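Local atomic coordinates of malyl-CoA lyase/beta-methylmalyl-CoA lyase (Methylobacterium extorquens, PDB entry 5UGR), a protein that belongs to the HpcH/HpaI aldolase/citrate lyase family, folds as a TIM barrel and holds magnesium. Residues 54-59 / 85-90; 18-23 / 29-34; 122-127 / 131-136. All coordinates share one frame; numbering follows the deposited sequence. Where two conformers were deposited one is given.

How the contacts relate
The three contacts illustrate how the elements of a TIM barrel are joined, helix to strand and helix to helix. Contacts 2 and 3 each tie a helix to a barrel strand (16-21 and 134-139), whereas contact 1 joins two outer helices. The centre of contact 1 lies about 16 Å from that of each of the others, and it touches both, through Asn58 ND2 to Gly22 O (3.0 Å, a probable hydrogen bond) and through Val89 and Val90 against Ile123. Contacts 2 and 3 are about 9 Å apart at their nearest atoms. None of the six segments holds a magnesium ligand (Asp45, Glu140, Asp167); the Asp88 side chain is about 13 Å from a bound ion.

Contact 1 of 3, residues 54-59 / 85-90; sequences QARKNI and MYRDVV
Arg56 and Asp88 join helices 52-65 and 85-95, successive outer helices of the TIM barrel, by a buried salt bridge. Arg56 grips the carboxylate side-on, with two of its nitrogens, NE and NH2, on one oxygen. NE gives the shorter and straighter bond, 2.8 Å to Asp88 OD1 at 159°, arriving on the anti lone pair. NH2 reaches the same OD1 from above the carboxylate plane, with a more bent N-H. The arginine chain runs out straight, CG anti to the backbone N (chi1 -169°), and bends only at chi3, which turns NE and NH2 together to Asp88. The other oxygen, OD2, accepts a bond from Asn78 ND2, so both ends of the carboxylate are held.

Packing comes from Arg87, whose CB sits over the centre of one face of the Arg56 guanidinium, 3.7 Å from CZ. In the conformer given, its chain then bends twice and brings one face of its guanidinium under Arg56 NH1, the two planes 49° apart. Like charges come near each other in that conformer, but its NH2 forms a salt bridge with Asp91, which probably eases the encounter. Arg56 CD also rests on the backbone, 3.5 Å from Arg87 O.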
loop_
_atom_site.group_PDB
_atom_site.type_symbol
_atom_site.label_atom_id
_atom_site.label_comp_id
_atom_site.label_asym_id
_atom_site.label_seq_id
_atom_site.Cartn_x
_atom_site.Cartn_y
_atom_site.Cartn_z
ATOM N N GLN A 54 7.701 7.148 41.480
ATOM C CA GLN A 54 7.755 6.185 42.595
ATOM C C GLN A 54 7.199 4.831 42.218
ATOM O O GLN A 54 7.728 3.796 42.620
ATOM C CB GLN A 54 7.043 6.747 43.829
ATOM C CG GLN A 54 7.224 5.912 45.074
ATOM C CD GLN A 54 8.674 5.743 45.505
ATOM O OE1 GLN A 54 9.408 6.710 45.617
ATOM N NE2 GLN A 54 9.104 4.495 45.720
ATOM N N ALA A 55 6.129 4.830 41.400
ATOM C CA ALA A 55 5.545 3.553 41.027
ATOM C C ALA A 55 6.561 2.734 40.257
ATOM O O ALA A 55 6.636 1.519 40.391
ATOM C CB ALA A 55 4.295 3.791 40.187
ATOM N N ARG A 56 7.391 3.410 39.466
ATOM C CA ARG A 56 8.433 2.731 38.701
ATOM C C ARG A 56 9.422 2.047 39.614
ATOM O O ARG A 56 9.782 0.857 39.451
ATOM C CB ARG A 56 9.096 3.726 37.741
ATOM C CG ARG A 56 9.991 3.093 36.739
ATOM C CD ARG A 56 10.709 4.107 35.878
ATOM N NE ARG A 56 9.817 5.054 35.177
ATOM C CZ ARG A 56 9.807 6.386 35.231
ATOM N NH1 ARG A 56 10.569 7.068 36.082
ATOM N NH2 ARG A 56 8.990 7.068 34.452
ATOM N N LYS A 57 9.820 2.785 40.647
ATOM C CA LYS A 57 10.688 2.175 41.653
ATOM C C LYS A 57 10.045 1.009 42.417
ATOM O O LYS A 57 10.667 -0.031 42.624
ATOM C CB LYS A 57 11.143 3.276 42.627
ATOM C CG LYS A 57 12.041 4.329 42.010
ATOM C CD LYS A 57 12.363 5.379 43.085
ATOM C CE LYS A 57 13.113 6.538 42.465
ATOM N NZ LYS A 57 13.227 7.686 43.402
ATOM N N ASN A 58 8.784 1.181 42.765
ATOM C CA ASN A 58 8.010 0.145 43.450
ATOM C C ASN A 58 7.962 -1.116 42.623
ATOM O O ASN A 58 8.146 -2.245 43.148
ATOM C CB ASN A 58 6.590 0.580 43.764
ATOM C CG ASN A 58 6.496 1.751 44.749
ATOM O OD1 ASN A 58 7.437 2.054 45.516
ATOM N ND2 ASN A 58 5.341 2.378 44.763
ATOM N N ILE A 59 7.718 -0.940 41.309
ATOM C CA ILE A 59 7.649 -2.112 40.454
ATOM C C ILE A 59 8.969 -2.878 40.275
ATOM O O ILE A 59 9.018 -4.096 40.246
ATOM C CB ILE A 59 7.036 -1.672 39.061
ATOM C CG1 ILE A 59 5.534 -1.427 39.263
ATOM C CG2 ILE A 59 7.282 -2.742 37.991
ATOM C CD1 ILE A 59 4.807 -0.799 38.077
ATOM N N MET A 85 7.427 7.251 29.455
ATOM C CA MET A 85 7.552 5.908 28.912
ATOM C C MET A 85 9.010 5.415 28.781
ATOM O O MET A 85 9.320 4.259 29.107
ATOM C CB MET A 85 6.856 5.842 27.544
ATOM C CG MET A 85 6.764 4.437 27.042
ATOM S SD MET A 85 7.022 4.276 25.264
ATOM C CE MET A 85 8.825 4.345 25.246
ATOM N N TYR A 86 9.890 6.263 28.251
ATOM C CA TYR A 86 11.238 5.729 27.974
ATOM C C TYR A 86 11.943 5.283 29.267
ATOM O O TYR A 86 12.653 4.295 29.259
ATOM C CB TYR A 86 12.125 6.674 27.160
ATOM C CG TYR A 86 12.682 7.882 27.888
ATOM C CD1 TYR A 86 11.920 9.027 28.073
ATOM C CD2 TYR A 86 13.988 7.877 28.355
ATOM C CE1 TYR A 86 12.422 10.141 28.677
ATOM C CE2 TYR A 86 14.503 8.994 28.979
ATOM C CZ TYR A 86 13.715 10.124 29.150
ATOM O OH TYR A 86 14.270 11.274 29.724
ATOM N N ARG A 87 11.691 5.988 30.357
ATOM C CA ARG A 87 12.256 5.562 31.623
ATOM C C ARG A 87 11.600 4.310 32.222
ATOM O O ARG A 87 12.274 3.487 32.818
ATOM C CB ARG A 87 12.291 6.749 32.573
ATOM C CG ARG A 87 13.654 7.406 32.416
ATOM C CD ARG A 87 14.565 7.077 33.620
ATOM N NE ARG A 87 14.138 8.132 34.462
ATOM C CZ ARG A 87 14.106 8.140 35.764
ATOM N NH1 ARG A 87 13.616 9.221 36.273
ATOM N NH2 ARG A 87 14.563 7.122 36.503
ATOM N N ASP A 88 10.310 4.116 31.959
ATOM C CA ASP A 88 9.644 2.867 32.307
ATOM C C ASP A 88 10.366 1.660 31.687
ATOM O O ASP A 88 10.673 0.690 32.351
ATOM C CB ASP A 88 8.195 2.845 31.848
ATOM C CG ASP A 88 7.312 3.918 32.458
ATOM O OD1 ASP A 88 7.639 4.514 33.546
ATOM O OD2 ASP A 88 6.197 4.168 31.850
ATOM N N VAL A 89 10.600 1.761 30.377
ATOM C CA VAL A 89 11.191 0.647 29.650
ATOM C C VAL A 89 12.652 0.461 30.049
ATOM O O VAL A 89 13.085 -0.647 30.378
ATOM C CB VAL A 89 11.024 0.829 28.128
ATOM C CG1 VAL A 89 11.673 -0.310 27.351
ATOM C CG2 VAL A 89 9.522 0.902 27.764
ATOM N N VAL A 90 13.416 1.535 29.979
ATOM C CA VAL A 90 14.865 1.451 30.291
ATOM C C VAL A 90 15.070 0.948 31.730
ATOM O O VAL A 90 15.773 -0.033 31.951
ATOM C CB VAL A 90 15.567 2.821 30.089
ATOM C CG1 VAL A 90 16.985 2.790 30.691
ATOM C CG2 VAL A 90 15.651 3.144 28.602
#

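Contact 2 of 3, residues 18-23 / 29-34; sequences LAVPGS and EKSAAS
The carbonyl oxygen of Ser31, a residue whose own CB rests on Leu18 and Val20, is gripped by two donors of Ser34. The backbone N of Ser34 lies 3.0 Å from Ser31 O, and Ser34 OG donates to the same Ser31 O at 2.9 Å, in the carbonyl plane and on a lone pair. The hydroxyl can turn back in this way because Ser34 OG stands between its own backbone N and carbonyl carbon (chi1 76°). The two bonds accompany the turn of the chain beyond helix 25-32, where Ser34 OG comes to face the strand. Ser31 OG has its partner within the helix, the carbonyl oxygen of Met28, so that the polar end of each serine is engaged on its own side of the contact.

The contact with strand 16-21 is van der Waals, methyl groups against serine CB and OG atoms. Val20 presents a single methyl: CG2 comes 3.7 Å from Ser31 CB and just as near to Ser31 OG. Leu18, two residues back on the same face of the strand, reaches further. Its CG is anti to the backbone N (chi1 176°), and the branch that touches is CD2, which meets both Ser31 CB (3.8 Å) and Ser34 OG (3.9 Å). Ser31 CB thus receives one methyl from each of the two side chains.

Ile39 of the next strand packs on both Val20 and Ser31, while Ile261 of helix 259-268 touches Leu18 and Ser34. Backbone bonds pair Leu18 with Val38 and Phe40, and Ala19 with Ala255 of the last strand. The contact thus packs the helix on the first strand of its beta-alpha-beta unit, at the point where the eight-stranded TIM barrel closes.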
loop_
_atom_site.group_PDB
_atom_site.type_symbol
_atom_site.label_atom_id
_atom_site.label_comp_id
_atom_site.label_asym_id
_atom_site.label_seq_id
_atom_site.Cartn_x
_atom_site.Cartn_y
_atom_site.Cartn_z
ATOM N N LEU A 18 -4.789 -9.808 35.558
ATOM C CA LEU A 18 -5.046 -8.931 36.707
ATOM C C LEU A 18 -4.220 -7.664 36.590
ATOM O O LEU A 18 -2.998 -7.728 36.427
ATOM C CB LEU A 18 -4.675 -9.664 37.994
ATOM C CG LEU A 18 -4.784 -8.891 39.292
ATOM C CD1 LEU A 18 -6.244 -8.651 39.616
ATOM C CD2 LEU A 18 -4.125 -9.645 40.426
ATOM N N ALA A 19 -4.901 -6.524 36.717
ATOM C CA ALA A 19 -4.310 -5.213 36.732
ATOM C C ALA A 19 -3.973 -4.798 38.148
ATOM O O ALA A 19 -4.851 -4.801 39.005
ATOM C CB ALA A 19 -5.288 -4.221 36.166
ATOM N N VAL A 20 -2.727 -4.398 38.377
ATOM C CA VAL A 20 -2.300 -4.002 39.735
ATOM C C VAL A 20 -1.539 -2.669 39.662
ATOM O O VAL A 20 -0.494 -2.614 39.040
ATOM C CB VAL A 20 -1.418 -5.060 40.391
ATOM C CG1 VAL A 20 -1.161 -4.672 41.864
ATOM C CG2 VAL A 20 -1.984 -6.460 40.291
ATOM N N PRO A 21 -2.021 -1.618 40.340
ATOM C CA PRO A 21 -1.302 -0.367 40.285
ATOM C C PRO A 21 0.068 -0.394 40.948
ATOM O O PRO A 21 0.195 -0.840 42.093
ATOM C CB PRO A 21 -2.219 0.644 40.950
ATOM C CG PRO A 21 -3.542 0.001 41.054
ATOM C CD PRO A 21 -3.295 -1.495 41.070
ATOM N N GLY A 22 1.074 0.159 40.247
ATOM C CA GLY A 22 2.431 0.185 40.819
ATOM C C GLY A 22 2.599 1.094 42.010
ATOM O O GLY A 22 3.654 1.083 42.702
ATOM N N SER A 23 1.624 1.962 42.187
ATOM C CA SER A 23 1.614 2.896 43.296
ATOM C C SER A 23 1.197 2.240 44.607
ATOM O O SER A 23 1.229 2.917 45.612
ATOM C CB SER A 23 0.728 4.089 42.970
ATOM O OG SER A 23 -0.539 3.633 42.541
ATOM N N GLU A 29 2.010 -6.966 46.553
ATOM C CA GLU A 29 2.337 -8.160 47.359
ATOM C C GLU A 29 1.189 -9.170 47.428
ATOM O O GLU A 29 1.402 -10.372 47.252
ATOM C CB GLU A 29 2.825 -7.763 48.771
ATOM C CG GLU A 29 3.241 -8.986 49.615
ATOM C CD GLU A 29 4.078 -8.617 50.815
ATOM O OE1 GLU A 29 4.858 -9.505 51.286
ATOM O OE2 GLU A 29 3.948 -7.449 51.303
ATOM N N LYS A 30 -0.019 -8.679 47.702
ATOM C CA LYS A 30 -1.185 -9.538 47.777
ATOM C C LYS A 30 -1.388 -10.213 46.425
ATOM O O LYS A 30 -1.726 -11.387 46.369
ATOM C CB LYS A 30 -2.395 -8.702 48.161
ATOM C CG LYS A 30 -3.714 -9.455 48.307
ATOM C CD LYS A 30 -4.755 -8.555 48.994
ATOM C CE LYS A 30 -6.186 -9.102 48.914
ATOM N NZ LYS A 30 -6.751 -9.159 47.527
ATOM N N SER A 31 -1.125 -9.494 45.327
ATOM C CA SER A 31 -1.375 -10.091 43.965
ATOM C C SER A 31 -0.464 -11.232 43.616
ATOM O O SER A 31 -0.836 -12.119 42.849
ATOM C CB SER A 31 -1.293 -9.029 42.878
ATOM O OG SER A 31 0.036 -8.644 42.572
ATOM N N ALA A 32 0.725 -11.274 44.232
ATOM C CA ALA A 32 1.679 -12.305 43.880
ATOM C C ALA A 32 1.203 -13.688 44.278
ATOM O O ALA A 32 1.592 -14.667 43.631
ATOM C CB ALA A 32 3.038 -12.030 44.517
ATOM N N ALA A 33 0.331 -13.769 45.283
ATOM C CA ALA A 33 -0.225 -15.043 45.724
ATOM C C ALA A 33 -1.579 -15.383 45.078
ATOM O O ALA A 33 -2.199 -16.384 45.449
ATOM C CB ALA A 33 -0.380 -15.014 47.244
ATOM N N SER A 34 -2.039 -14.551 44.141
ATOM C CA SER A 34 -3.348 -14.741 43.533
ATOM C C SER A 34 -3.308 -15.878 42.517
ATOM O O SER A 34 -2.265 -16.422 42.165
ATOM C CB SER A 34 -3.846 -13.475 42.866
ATOM O OG SER A 34 -3.181 -13.276 41.641
#

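Contact 3 of 3, residues 122-127 / 131-136; sequences QIEQAK and KKIGFE
Glu124 reaches from helix 110-127 to the backbone of Ile133, and its two carboxylate oxygens have quite different surroundings. OE2 belongs to the tight side. It accepts the N-H of Ile133 at 2.8 Å, nearly straight (163°), on its syn lone pair, and is pressed against the same residue's side chain, with Ile133 CB and CG1 both 3.4 Å from Glu124 OE2. The chain beyond CG is extended, which carries the carboxylate the full distance from the helix to the segment leading into strand 134-139. Ile133 itself is buried, its side chain also touching Val93 and Ile102.

OE1 has its firm bond in a direct salt bridge to Arg157, which also binds the carbonyl oxygen of Ile133. The looser side is that of the exposed Lys132, which meets Glu124 through water. Lys132 NZ stays 4.3 Å from Glu124 OE1, too far for a salt bridge, and a water fills the link: it donates to Glu124 OE1 at 2.7 Å and accepts from Lys132 NZ at 2.6 Å. Lys131, by contrast, leads its amine away to Asp100.

The carboxylate of Glu124 thus links the helix to the segment leading into the following strand of this beta-alpha-beta unit. With an amide N-H on one oxygen and an arginine, a water and a nearby lysine about the other, that group is probably kept ionised despite its burial.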
loop_
_atom_site.group_PDB
_atom_site.type_symbol
_atom_site.label_atom_id
_atom_site.label_comp_id
_atom_site.label_asym_id
_atom_site.label_seq_id
_atom_site.Cartn_x
_atom_site.Cartn_y
_atom_site.Cartn_z
ATOM N N GLN A 122 17.429 -3.380 22.204
ATOM C CA GLN A 122 18.736 -2.800 22.563
ATOM C C GLN A 122 19.054 -3.070 24.019
ATOM O O GLN A 122 20.197 -3.422 24.354
ATOM C CB GLN A 122 18.807 -1.331 22.262
ATOM C CG GLN A 122 18.789 -1.084 20.746
ATOM C CD GLN A 122 18.837 0.366 20.389
ATOM O OE1 GLN A 122 19.042 1.224 21.265
ATOM N NE2 GLN A 122 18.591 0.677 19.107
ATOM N N ILE A 123 18.077 -2.929 24.896
ATOM C CA ILE A 123 18.340 -3.169 26.333
ATOM C C ILE A 123 18.643 -4.629 26.553
ATOM O O ILE A 123 19.580 -4.998 27.318
ATOM C CB ILE A 123 17.164 -2.713 27.209
ATOM C CG1 ILE A 123 16.892 -1.214 27.029
ATOM C CG2 ILE A 123 17.415 -3.041 28.669
ATOM C CD1 ILE A 123 15.451 -0.848 27.383
ATOM N N GLU A 124 17.894 -5.516 25.891
ATOM C CA GLU A 124 18.166 -6.935 26.015
ATOM C C GLU A 124 19.589 -7.314 25.480
ATOM O O GLU A 124 20.264 -8.196 26.046
ATOM C CB GLU A 124 17.056 -7.773 25.303
ATOM C CG GLU A 124 15.728 -7.754 26.022
ATOM C CD GLU A 124 14.695 -8.688 25.412
ATOM O OE1 GLU A 124 14.801 -9.080 24.226
ATOM O OE2 GLU A 124 13.765 -9.045 26.194
ATOM N N GLN A 125 19.998 -6.698 24.373
ATOM C CA GLN A 125 21.338 -6.866 23.845
ATOM C C GLN A 125 22.368 -6.424 24.903
ATOM O O GLN A 125 23.362 -7.123 25.094
ATOM C CB GLN A 125 21.537 -6.073 22.583
ATOM C CG GLN A 125 20.784 -6.607 21.370
ATOM C CD GLN A 125 20.954 -5.751 20.120
ATOM O OE1 GLN A 125 21.397 -6.230 19.009
ATOM N NE2 GLN A 125 20.609 -4.574 20.248
ATOM N N ALA A 126 22.152 -5.283 25.556
ATOM C CA ALA A 126 23.111 -4.785 26.512
ATOM C C ALA A 126 23.209 -5.727 27.709
ATOM O O ALA A 126 24.301 -5.919 28.263
ATOM C CB ALA A 126 22.700 -3.392 26.960
ATOM N N LYS A 127 22.081 -6.303 28.112
ATOM C CA LYS A 127 22.036 -7.086 29.330
ATOM C C LYS A 127 22.360 -8.565 29.093
ATOM O O LYS A 127 22.471 -9.331 30.044
ATOM C CB LYS A 127 20.696 -6.964 30.087
ATOM C CG LYS A 127 20.364 -5.552 30.607
ATOM C CD LYS A 127 21.408 -4.911 31.522
ATOM C CE LYS A 127 21.491 -5.661 32.803
ATOM N NZ LYS A 127 22.478 -4.916 33.638
ATOM N N LYS A 131 16.133 -14.779 28.061
ATOM C CA LYS A 131 14.693 -14.636 27.839
ATOM C C LYS A 131 14.482 -13.449 26.891
ATOM O O LYS A 131 15.156 -12.432 27.032
ATOM C CB LYS A 131 13.961 -14.385 29.166
ATOM C CG LYS A 131 12.426 -14.213 29.039
ATOM C CD LYS A 131 11.833 -13.366 30.181
ATOM C CE LYS A 131 11.955 -14.063 31.473
ATOM N NZ LYS A 131 11.250 -13.484 32.621
ATOM N N LYS A 132 13.540 -13.574 25.965
ATOM C CA LYS A 132 13.095 -12.433 25.138
ATOM C C LYS A 132 11.709 -12.005 25.619
ATOM O O LYS A 132 10.762 -12.813 25.682
ATOM C CB LYS A 132 13.081 -12.814 23.642
ATOM C CG LYS A 132 14.489 -13.042 22.953
ATOM C CD LYS A 132 14.435 -12.939 21.402
ATOM C CE LYS A 132 15.483 -12.019 20.682
ATOM N NZ LYS A 132 15.132 -10.559 20.208
ATOM N N ILE A 133 11.566 -10.722 25.888
ATOM C CA ILE A 133 10.261 -10.163 26.309
ATOM C C ILE A 133 9.248 -10.255 25.158
ATOM O O ILE A 133 9.582 -10.024 23.986
ATOM C CB ILE A 133 10.463 -8.701 26.758
ATOM C CG1 ILE A 133 11.035 -8.680 28.183
ATOM C CG2 ILE A 133 9.209 -7.828 26.613
ATOM C CD1 ILE A 133 11.601 -7.314 28.559
ATOM N N GLY A 134 8.003 -10.571 25.506
ATOM C CA GLY A 134 6.895 -10.528 24.548
ATOM C C GLY A 134 6.097 -9.255 24.729
ATOM O O GLY A 134 6.124 -8.652 25.784
ATOM N N PHE A 135 5.282 -8.946 23.729
ATOM C CA PHE A 135 4.421 -7.782 23.762
ATOM C C PHE A 135 2.929 -8.165 23.767
ATOM O O PHE A 135 2.463 -9.096 23.037
ATOM C CB PHE A 135 4.643 -6.849 22.585
ATOM C CG PHE A 135 5.986 -6.155 22.519
ATOM C CD1 PHE A 135 6.798 -5.963 23.638
ATOM C CD2 PHE A 135 6.386 -5.568 21.349
ATOM C CE1 PHE A 135 7.970 -5.242 23.549
ATOM C CE2 PHE A 135 7.561 -4.828 21.271
ATOM C CZ PHE A 135 8.372 -4.680 22.392
ATOM N N GLU A 136 2.165 -7.378 24.499
ATOM C CA GLU A 136 0.710 -7.330 24.373
ATOM C C GLU A 136 0.406 -5.869 24.001
ATOM O O GLU A 136 1.040 -4.943 24.486
ATOM C CB GLU A 136 0.011 -7.681 25.692
ATOM C CG GLU A 136 -1.511 -7.629 25.665
ATOM C CD GLU A 136 -2.090 -8.063 27.050
ATOM O OE1 GLU A 136 -1.676 -9.167 27.522
ATOM O OE2 GLU A 136 -2.902 -7.262 27.629
HETATM O O HOH W 1 16.500 -9.602 22.226
#